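Local coordinates for putative leucoanthocyanidin reductase 1 (Vitis vinifera, PDB 3I6I), which probably catalyses the NADPH-dependent reduction of leucoanthocyanidins to flavan-3-ols such as catechin, as a Rossmann-fold enzyme of the short-chain dehydrogenase/reductase class, at residues P36-A41 with H82-V87; A193-G198 with D275-G280. All coordinates share one frame; numbering follows the deposited sequence. Where two conformers were deposited one is given.

Interaction 1 (P36-A41 with H82-V87); sequences PTYILA and HEIDIV
Tyr38 carries this contact for the segment 36-41, its ring reaching under His82 and Ile84 on the turn that leads from helix 72-81 into strand 86-89. Tyr38 sits on strand 37-41 of the parallel Rossmann sheet, its CB directed toward the other segment, and it also touches Leu14 and Ile63 of the two flanking strands. Its CG is anti to the carbonyl carbon (chi1 -68°), which carries the ring out from the strand and under the turn. Ile84 CD1 covers one face: the methyl stands 4.2 Å from the ring centroid, 23° off the normal, a CH-pi contact displaced toward the rim, where CD1 of Ile84 lies 3.9 Å from CD2 of Tyr38. The imidazole of His82 comes in obliquely, its plane at 46° to the phenol, with ND1 of His82 3.6 Å from CE1 of Tyr38. A water joins the two polar ends, a short 2.5 Å from His82 ND1, in the plane of the imidazole, and a longer 3.2 Å from Tyr38 OH. Without the phenol, as with an alanine here, the Ile84 methyl would probably lose the face it rests on and the water its second partner. Farther along, Leu40 packs on Met75 and Ile78 of helix 72-81. His82 O is held separately by Arg12 NH1. The phenol is thus held at two places, on its face by a methyl and at its hydroxyl through water; with no direct bond to the histidine, that polar link depends on the water staying in place.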
ATOM      1  N   PRO A  36      13.211  14.434  -8.485  1.00 11.93           N
ATOM      2  CA  PRO A  36      12.265  15.468  -8.934  1.00 11.01           C
ATOM      3  C   PRO A  36      10.859  14.891  -8.907  1.00 11.46           C
ATOM      4  O   PRO A  36      10.608  13.841  -9.527  1.00  7.43           O
ATOM      5  CB  PRO A  36      12.701  15.773 -10.369  1.00 12.01           C
ATOM      6  CG  PRO A  36      14.030  15.108 -10.546  1.00 12.24           C
ATOM      7  CD  PRO A  36      14.138  14.017  -9.549  1.00 12.10           C
ATOM      8  N   THR A  37       9.961  15.545  -8.173  1.00  6.37           N
ATOM      9  CA  THR A  37       8.695  14.948  -7.832  1.00  5.64           C
ATOM     10  C   THR A  37       7.528  15.851  -8.168  1.00  8.02           C
ATOM     11  O   THR A  37       7.475  16.985  -7.713  1.00  9.76           O
ATOM     12  CB  THR A  37       8.634  14.563  -6.333  1.00  8.09           C
ATOM     13  OG1 THR A  37       9.702  13.655  -6.040  1.00  9.70           O
ATOM     14  CG2 THR A  37       7.301  13.883  -5.990  1.00  8.20           C
ATOM     15  N   TYR A  38       6.595  15.326  -8.960  1.00  7.72           N
ATOM     16  CA  TYR A  38       5.430  16.068  -9.423  1.00  5.50           C
ATOM     17  C   TYR A  38       4.217  15.398  -8.810  1.00  8.82           C
ATOM     18  O   TYR A  38       4.129  14.173  -8.792  1.00 14.89           O
ATOM     19  CB  TYR A  38       5.300  16.012 -10.954  1.00  6.37           C
ATOM     20  CG  TYR A  38       6.387  16.750 -11.711  1.00  9.06           C
ATOM     21  CD1 TYR A  38       6.126  17.959 -12.356  1.00 10.73           C
ATOM     22  CD2 TYR A  38       7.681  16.252 -11.740  1.00  9.52           C
ATOM     23  CE1 TYR A  38       7.122  18.626 -13.030  1.00 13.66           C
ATOM     24  CE2 TYR A  38       8.679  16.903 -12.385  1.00 11.79           C
ATOM     25  CZ  TYR A  38       8.410  18.092 -13.036  1.00 14.10           C
ATOM     26  OH  TYR A  38       9.445  18.709 -13.689  1.00 14.57           O
ATOM     27  N   ILE A  39       3.290  16.194  -8.305  1.00  5.45           N
ATOM     28  CA  ILE A  39       2.154  15.690  -7.550  1.00  5.15           C
ATOM     29  C   ILE A  39       0.878  16.081  -8.272  1.00  6.22           C
ATOM     30  O   ILE A  39       0.630  17.278  -8.482  1.00  4.29           O
ATOM     31  CB  ILE A  39       2.154  16.318  -6.133  1.00  8.21           C
ATOM     32  CG1 ILE A  39       3.412  15.859  -5.346  1.00 12.96           C
ATOM     33  CG2 ILE A  39       0.859  16.033  -5.379  1.00 13.27           C
ATOM     34  CD1 ILE A  39       3.573  14.394  -5.226  1.00 10.23           C
ATOM     35  N   LEU A  40       0.070  15.087  -8.641  1.00  4.21           N
ATOM     36  CA  LEU A  40      -1.181  15.341  -9.335  1.00  5.08           C
ATOM     37  C   LEU A  40      -2.237  15.791  -8.346  1.00  9.01           C
ATOM     38  O   LEU A  40      -2.411  15.157  -7.325  1.00 12.99           O
ATOM     39  CB  LEU A  40      -1.647  14.078 -10.074  1.00  6.77           C
ATOM     40  CG  LEU A  40      -2.763  14.169 -11.126  1.00 11.91           C
ATOM     41  CD1 LEU A  40      -2.381  15.167 -12.250  1.00 14.60           C
ATOM     42  CD2 LEU A  40      -2.978  12.766 -11.702  1.00 12.39           C
ATOM     43  N   ALA A  41      -2.908  16.916  -8.635  1.00  7.25           N
ATOM     44  CA  ALA A  41      -3.931  17.484  -7.768  1.00  4.58           C
ATOM     45  C   ALA A  41      -5.252  17.625  -8.527  1.00 10.89           C
ATOM     46  O   ALA A  41      -5.268  18.070  -9.677  1.00  6.52           O
ATOM     47  CB  ALA A  41      -3.489  18.884  -7.273  1.00  8.18           C
ATOM     48  N   HIS A  82       5.755  17.524 -18.936  1.00  7.10           N
ATOM     49  CA  HIS A  82       6.665  17.483 -17.788  1.00  5.02           C
ATOM     50  C   HIS A  82       7.765  16.422 -17.905  1.00  8.43           C
ATOM     51  O   HIS A  82       8.587  16.278 -16.999  1.00  9.85           O
ATOM     52  CB  HIS A  82       5.852  17.338 -16.510  1.00  7.37           C
ATOM     53  CG  HIS A  82       4.924  18.495 -16.265  1.00  9.32           C
ATOM     54  ND1 HIS A  82       5.374  19.768 -15.972  1.00 15.64           N
ATOM     55  CD2 HIS A  82       3.573  18.582 -16.327  1.00 16.31           C
ATOM     56  CE1 HIS A  82       4.339  20.582 -15.834  1.00 10.30           C
ATOM     57  NE2 HIS A  82       3.233  19.885 -16.039  1.00 14.71           N
ATOM     58  N   GLU A  83       7.809  15.734 -19.047  1.00  7.90           N
ATOM     59  CA  GLU A  83       8.839  14.741 -19.361  1.00  8.72           C
ATOM     60  C   GLU A  83       8.943  13.679 -18.277  1.00  6.60           C
ATOM     61  O   GLU A  83      10.022  13.321 -17.826  1.00  7.56           O
ATOM     62  CB  GLU A  83      10.181  15.413 -19.648  1.00  6.71           C
ATOM     63  CG  GLU A  83      10.012  16.508 -20.673  1.00 15.57           C
ATOM     64  CD  GLU A  83      11.310  17.144 -21.094  1.00 27.65           C
ATOM     65  OE1 GLU A  83      12.150  16.441 -21.697  1.00 29.67           O
ATOM     66  OE2 GLU A  83      11.472  18.353 -20.838  1.00 32.94           O
ATOM     67  N   ILE A  84       7.795  13.154 -17.882  1.00  9.19           N
ATOM     68  CA  ILE A  84       7.750  12.216 -16.772  1.00  8.77           C
ATOM     69  C   ILE A  84       8.379  10.866 -17.143  1.00  8.78           C
ATOM     70  O   ILE A  84       8.098  10.318 -18.211  1.00  7.20           O
ATOM     71  CB  ILE A  84       6.293  12.010 -16.297  1.00  8.20           C
ATOM     72  CG1 ILE A  84       5.725  13.331 -15.754  1.00 10.19           C
ATOM     73  CG2 ILE A  84       6.208  10.851 -15.264  1.00  3.26           C
ATOM     74  CD1 ILE A  84       6.617  14.079 -14.761  1.00  8.07           C
ATOM     75  N   ASP A  85       9.195  10.335 -16.230  1.00  4.85           N
ATOM     76  CA  ASP A  85       9.863   9.033 -16.409  1.00  9.81           C
ATOM     77  C   ASP A  85       9.234   7.876 -15.620  1.00  6.61           C
ATOM     78  O   ASP A  85       9.184   6.722 -16.094  1.00  8.41           O
ATOM     79  CB  ASP A  85      11.354   9.165 -16.026  1.00 10.81           C
ATOM     80  CG  ASP A  85      12.077  10.165 -16.897  1.00 21.02           C
ATOM     81  OD1 ASP A  85      12.203   9.877 -18.108  1.00 17.30           O
ATOM     82  OD2 ASP A  85      12.457  11.259 -16.388  1.00 25.26           O
ATOM     83  N   ILE A  86       8.735   8.195 -14.429  0.50  4.87           N
ATOM     84  CA  ILE A  86       8.298   7.230 -13.445  0.50  3.47           C
ATOM     85  C   ILE A  86       6.907   7.635 -12.956  0.50  4.93           C
ATOM     86  O   ILE A  86       6.725   8.764 -12.512  0.50  7.48           O
ATOM     87  CB  ILE A  86       9.274   7.218 -12.254  0.50  3.83           C
ATOM     88  CG1 ILE A  86      10.654   6.680 -12.683  0.50  7.01           C
ATOM     89  CG2 ILE A  86       8.713   6.374 -11.085  0.50  4.42           C
ATOM     90  CD1 ILE A  86      11.769   6.987 -11.734  0.50  2.86           C
ATOM     91  N   VAL A  87       5.927   6.743 -13.047  1.00  4.47           N
ATOM     92  CA  VAL A  87       4.557   7.077 -12.592  1.00  3.78           C
ATOM     93  C   VAL A  87       4.229   6.158 -11.422  1.00  6.81           C
ATOM     94  O   VAL A  87       4.377   4.947 -11.526  1.00  5.37           O
ATOM     95  CB  VAL A  87       3.511   6.924 -13.674  1.00  4.74           C
ATOM     96  CG1 VAL A  87       2.064   7.223 -13.112  1.00  5.73           C
ATOM     97  CG2 VAL A  87       3.837   7.833 -14.908  1.00  4.03           C
TER
HETATM   98  O   HOH W   1       7.794  20.477 -15.812  1.00 21.72           O

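Interaction 2 (A193-G198 with D275-G280); sequences AYFVAG and DIFIKG
Ile276 and Phe277, near the C-terminal end of helix 266-277, pack against Ala193 and Phe195 of strand 193-196, a helix-on-strand contact between the middle strand of a small mixed sheet and the C-terminal part of this Rossmann-type reductase. Ile276 points toward the strand. Its CG2, anti to the backbone N, touches CB of Ala193 at 3.7 Å, and the same methyl lies over the centre of the neighbouring Phe277 ring, 3.4 Å above its plane. Phe277 follows with CG anti to the carbonyl carbon (chi1 -65°), a setting that swings the ring back to the strand although its CB does not point there. CE1 of Phe277 then meets CB of Ala193 at 3.8 Å, so that the alanine methyl is wedged against both helix residues. Beyond the helix the chain turns at Gly280, whose positive phi accompanies a weak bond from its N to Ile276 O. All four touching residues are buried and the contact is wholly apolar; Leu233 and Val307 also pack on Phe195. The two phenylalanines approach from opposite directions, CZ of Phe195 reaching the edge of the Phe277 ring in its plane, 4.0 Å from CZ of Phe277.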
ATOM      1  N   ALA A 193       1.522 -12.449   9.924  1.00  3.32           N
ATOM      2  CA  ALA A 193       1.414 -11.376   8.925  1.00  6.28           C
ATOM      3  C   ALA A 193       2.672 -10.530   9.027  1.00  6.07           C
ATOM      4  O   ALA A 193       3.399 -10.625  10.015  1.00  6.41           O
ATOM      5  CB  ALA A 193       0.177 -10.542   9.169  1.00  7.55           C
ATOM      6  N   TYR A 194       2.961  -9.722   8.003  1.00  5.19           N
ATOM      7  CA  TYR A 194       4.068  -8.778   8.042  1.00  4.92           C
ATOM      8  C   TYR A 194       3.552  -7.368   8.217  1.00  4.27           C
ATOM      9  O   TYR A 194       2.692  -6.916   7.490  1.00  7.20           O
ATOM     10  CB  TYR A 194       4.912  -8.846   6.762  1.00  5.99           C
ATOM     11  CG  TYR A 194       5.671 -10.137   6.582  1.00  2.00           C
ATOM     12  CD1 TYR A 194       5.165 -11.159   5.796  1.00  5.56           C
ATOM     13  CD2 TYR A 194       6.897 -10.331   7.205  1.00  5.06           C
ATOM     14  CE1 TYR A 194       5.865 -12.352   5.638  1.00  7.25           C
ATOM     15  CE2 TYR A 194       7.608 -11.488   7.022  1.00  7.92           C
ATOM     16  CZ  TYR A 194       7.082 -12.497   6.254  1.00  4.67           C
ATOM     17  OH  TYR A 194       7.843 -13.627   6.164  1.00  8.67           O
ATOM     18  N   PHE A 195       4.094  -6.674   9.200  1.00  5.53           N
ATOM     19  CA  PHE A 195       3.707  -5.286   9.517  1.00  7.02           C
ATOM     20  C   PHE A 195       4.850  -4.344   9.209  1.00 10.29           C
ATOM     21  O   PHE A 195       6.009  -4.583   9.573  1.00 11.67           O
ATOM     22  CB  PHE A 195       3.306  -5.164  10.997  1.00 10.19           C
ATOM     23  CG  PHE A 195       2.169  -6.049  11.371  1.00  4.43           C
ATOM     24  CD1 PHE A 195       0.865  -5.624  11.231  1.00  8.32           C
ATOM     25  CD2 PHE A 195       2.397  -7.362  11.791  1.00  5.84           C
ATOM     26  CE1 PHE A 195      -0.197  -6.447  11.558  1.00  9.85           C
ATOM     27  CE2 PHE A 195       1.332  -8.203  12.113  1.00  4.89           C
ATOM     28  CZ  PHE A 195       0.019  -7.732  12.006  1.00  6.62           C
ATOM     29  N   VAL A 196       4.523  -3.283   8.494  1.00  5.28           N
ATOM     30  CA  VAL A 196       5.528  -2.365   7.973  1.00  6.21           C
ATOM     31  C   VAL A 196       5.139  -0.941   8.306  1.00  5.14           C
ATOM     32  O   VAL A 196       3.980  -0.494   8.067  1.00  4.71           O
ATOM     33  CB  VAL A 196       5.630  -2.516   6.451  1.00  7.76           C
ATOM     34  CG1 VAL A 196       6.764  -1.622   5.900  1.00  3.45           C
ATOM     35  CG2 VAL A 196       5.843  -3.981   6.063  1.00  8.85           C
ATOM     36  N   ALA A 197       6.085  -0.191   8.863  1.00  2.00           N
ATOM     37  CA  ALA A 197       5.852   1.224   9.071  1.00  4.54           C
ATOM     38  C   ALA A 197       5.520   1.962   7.779  1.00  6.48           C
ATOM     39  O   ALA A 197       6.143   1.751   6.758  1.00  3.82           O
ATOM     40  CB  ALA A 197       7.073   1.909   9.740  1.00  4.12           C
ATOM     41  N   GLY A 198       4.546   2.864   7.849  1.00  8.07           N
ATOM     42  CA  GLY A 198       4.296   3.798   6.754  1.00  7.63           C
ATOM     43  C   GLY A 198       5.543   4.410   6.120  1.00  6.67           C
ATOM     44  O   GLY A 198       5.682   4.461   4.887  1.00  5.00           O
ATOM     45  N   ASP A 275      -8.625 -13.156   4.967  1.00  3.20           N
ATOM     46  CA  ASP A 275      -7.580 -13.684   4.108  1.00  2.51           C
ATOM     47  C   ASP A 275      -6.227 -13.747   4.838  1.00  4.04           C
ATOM     48  O   ASP A 275      -5.499 -14.750   4.717  1.00  5.73           O
ATOM     49  CB  ASP A 275      -7.475 -12.873   2.811  1.00  3.30           C
ATOM     50  CG  ASP A 275      -6.977 -13.703   1.615  1.00 10.65           C
ATOM     51  OD1 ASP A 275      -6.912 -14.995   1.639  1.00  8.55           O
ATOM     52  OD2 ASP A 275      -6.643 -13.037   0.604  1.00  8.53           O
ATOM     53  N   ILE A 276      -5.897 -12.673   5.538  1.00  3.52           N
ATOM     54  CA  ILE A 276      -4.632 -12.562   6.263  1.00  2.86           C
ATOM     55  C   ILE A 276      -4.587 -13.473   7.453  1.00  4.71           C
ATOM     56  O   ILE A 276      -3.654 -14.283   7.555  1.00  4.21           O
ATOM     57  CB  ILE A 276      -4.335 -11.146   6.700  1.00  3.45           C
ATOM     58  CG1 ILE A 276      -4.282 -10.155   5.533  1.00  4.29           C
ATOM     59  CG2 ILE A 276      -3.094 -11.085   7.632  1.00  6.30           C
ATOM     60  CD1 ILE A 276      -4.410  -8.680   5.993  1.00  6.04           C
ATOM     61  N   PHE A 277      -5.567 -13.329   8.353  1.00  3.58           N
ATOM     62  CA  PHE A 277      -5.467 -13.905   9.701  1.00  4.14           C
ATOM     63  C   PHE A 277      -6.121 -15.264   9.878  1.00  4.15           C
ATOM     64  O   PHE A 277      -5.857 -15.957  10.876  1.00  6.06           O
ATOM     65  CB  PHE A 277      -5.932 -12.906  10.736  1.00  4.51           C
ATOM     66  CG  PHE A 277      -5.054 -11.692  10.810  1.00  5.74           C
ATOM     67  CD1 PHE A 277      -3.761 -11.777  11.319  1.00  7.49           C
ATOM     68  CD2 PHE A 277      -5.460 -10.491  10.307  1.00  4.52           C
ATOM     69  CE1 PHE A 277      -2.943 -10.679  11.342  1.00  8.60           C
ATOM     70  CE2 PHE A 277      -4.633  -9.384  10.312  1.00  7.12           C
ATOM     71  CZ  PHE A 277      -3.376  -9.466  10.865  1.00  9.85           C
ATOM     72  N   ILE A 278      -6.967 -15.645   8.939  1.00  4.32           N
ATOM     73  CA  ILE A 278      -7.494 -17.008   8.880  1.00  4.00           C
ATOM     74  C   ILE A 278      -6.741 -17.848   7.851  1.00  5.74           C
ATOM     75  O   ILE A 278      -6.310 -18.954   8.156  1.00  5.32           O
ATOM     76  CB  ILE A 278      -9.029 -17.045   8.647  1.00  4.90           C
ATOM     77  CG1 ILE A 278      -9.765 -16.287   9.761  1.00  5.78           C
ATOM     78  CG2 ILE A 278      -9.564 -18.479   8.457  1.00  2.85           C
ATOM     79  CD1 ILE A 278      -9.547 -16.726  11.217  1.00  3.06           C
ATOM     80  N   LYS A 279      -6.565 -17.335   6.632  1.00  4.77           N
ATOM     81  CA  LYS A 279      -6.046 -18.159   5.551  1.00  2.52           C
ATOM     82  C   LYS A 279      -4.529 -18.014   5.310  1.00  4.22           C
ATOM     83  O   LYS A 279      -3.986 -18.773   4.550  1.00  5.85           O
ATOM     84  CB  LYS A 279      -6.814 -17.895   4.254  1.00  5.87           C
ATOM     85  CG  LYS A 279      -8.316 -18.148   4.424  1.00  7.21           C
ATOM     86  CD  LYS A 279      -9.005 -18.534   3.172  1.00 11.04           C
ATOM     87  CE  LYS A 279      -9.128 -17.341   2.291  1.00 11.62           C
ATOM     88  NZ  LYS A 279      -9.701 -17.677   0.956  1.00 13.49           N
ATOM     89  N   GLY A 280      -3.868 -17.063   5.963  1.00  4.08           N
ATOM     90  CA  GLY A 280      -2.419 -16.945   5.873  1.00  4.41           C
ATOM     91  C   GLY A 280      -1.938 -16.413   4.550  1.00  6.91           C
ATOM     92  O   GLY A 280      -0.841 -16.801   4.103  1.00  4.05           O
TER

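Overall arrangement
From the N terminus, interaction 1 comes first: it closes a loop of 40 residues and ties strand 37-41 to the turn between helix 72-81 and strand 86-89, two strands separated in the parallel sheet by strand 13-16. Only then does interaction 2 open, closing a longer loop of 76 residues and joining the middle strand of the small mixed sheet (161-162, 193-196, 227-228) to helix 266-277 near its C-terminal end. The loops follow in series and neither nest nor cross. Interactions 1 and 2 lie on opposite sides of the chain's centre, their own centres about 31 Å apart. The bound NADPH is about 12 Å from the Tyr38 side chain and about 7 Å from that of Ile276.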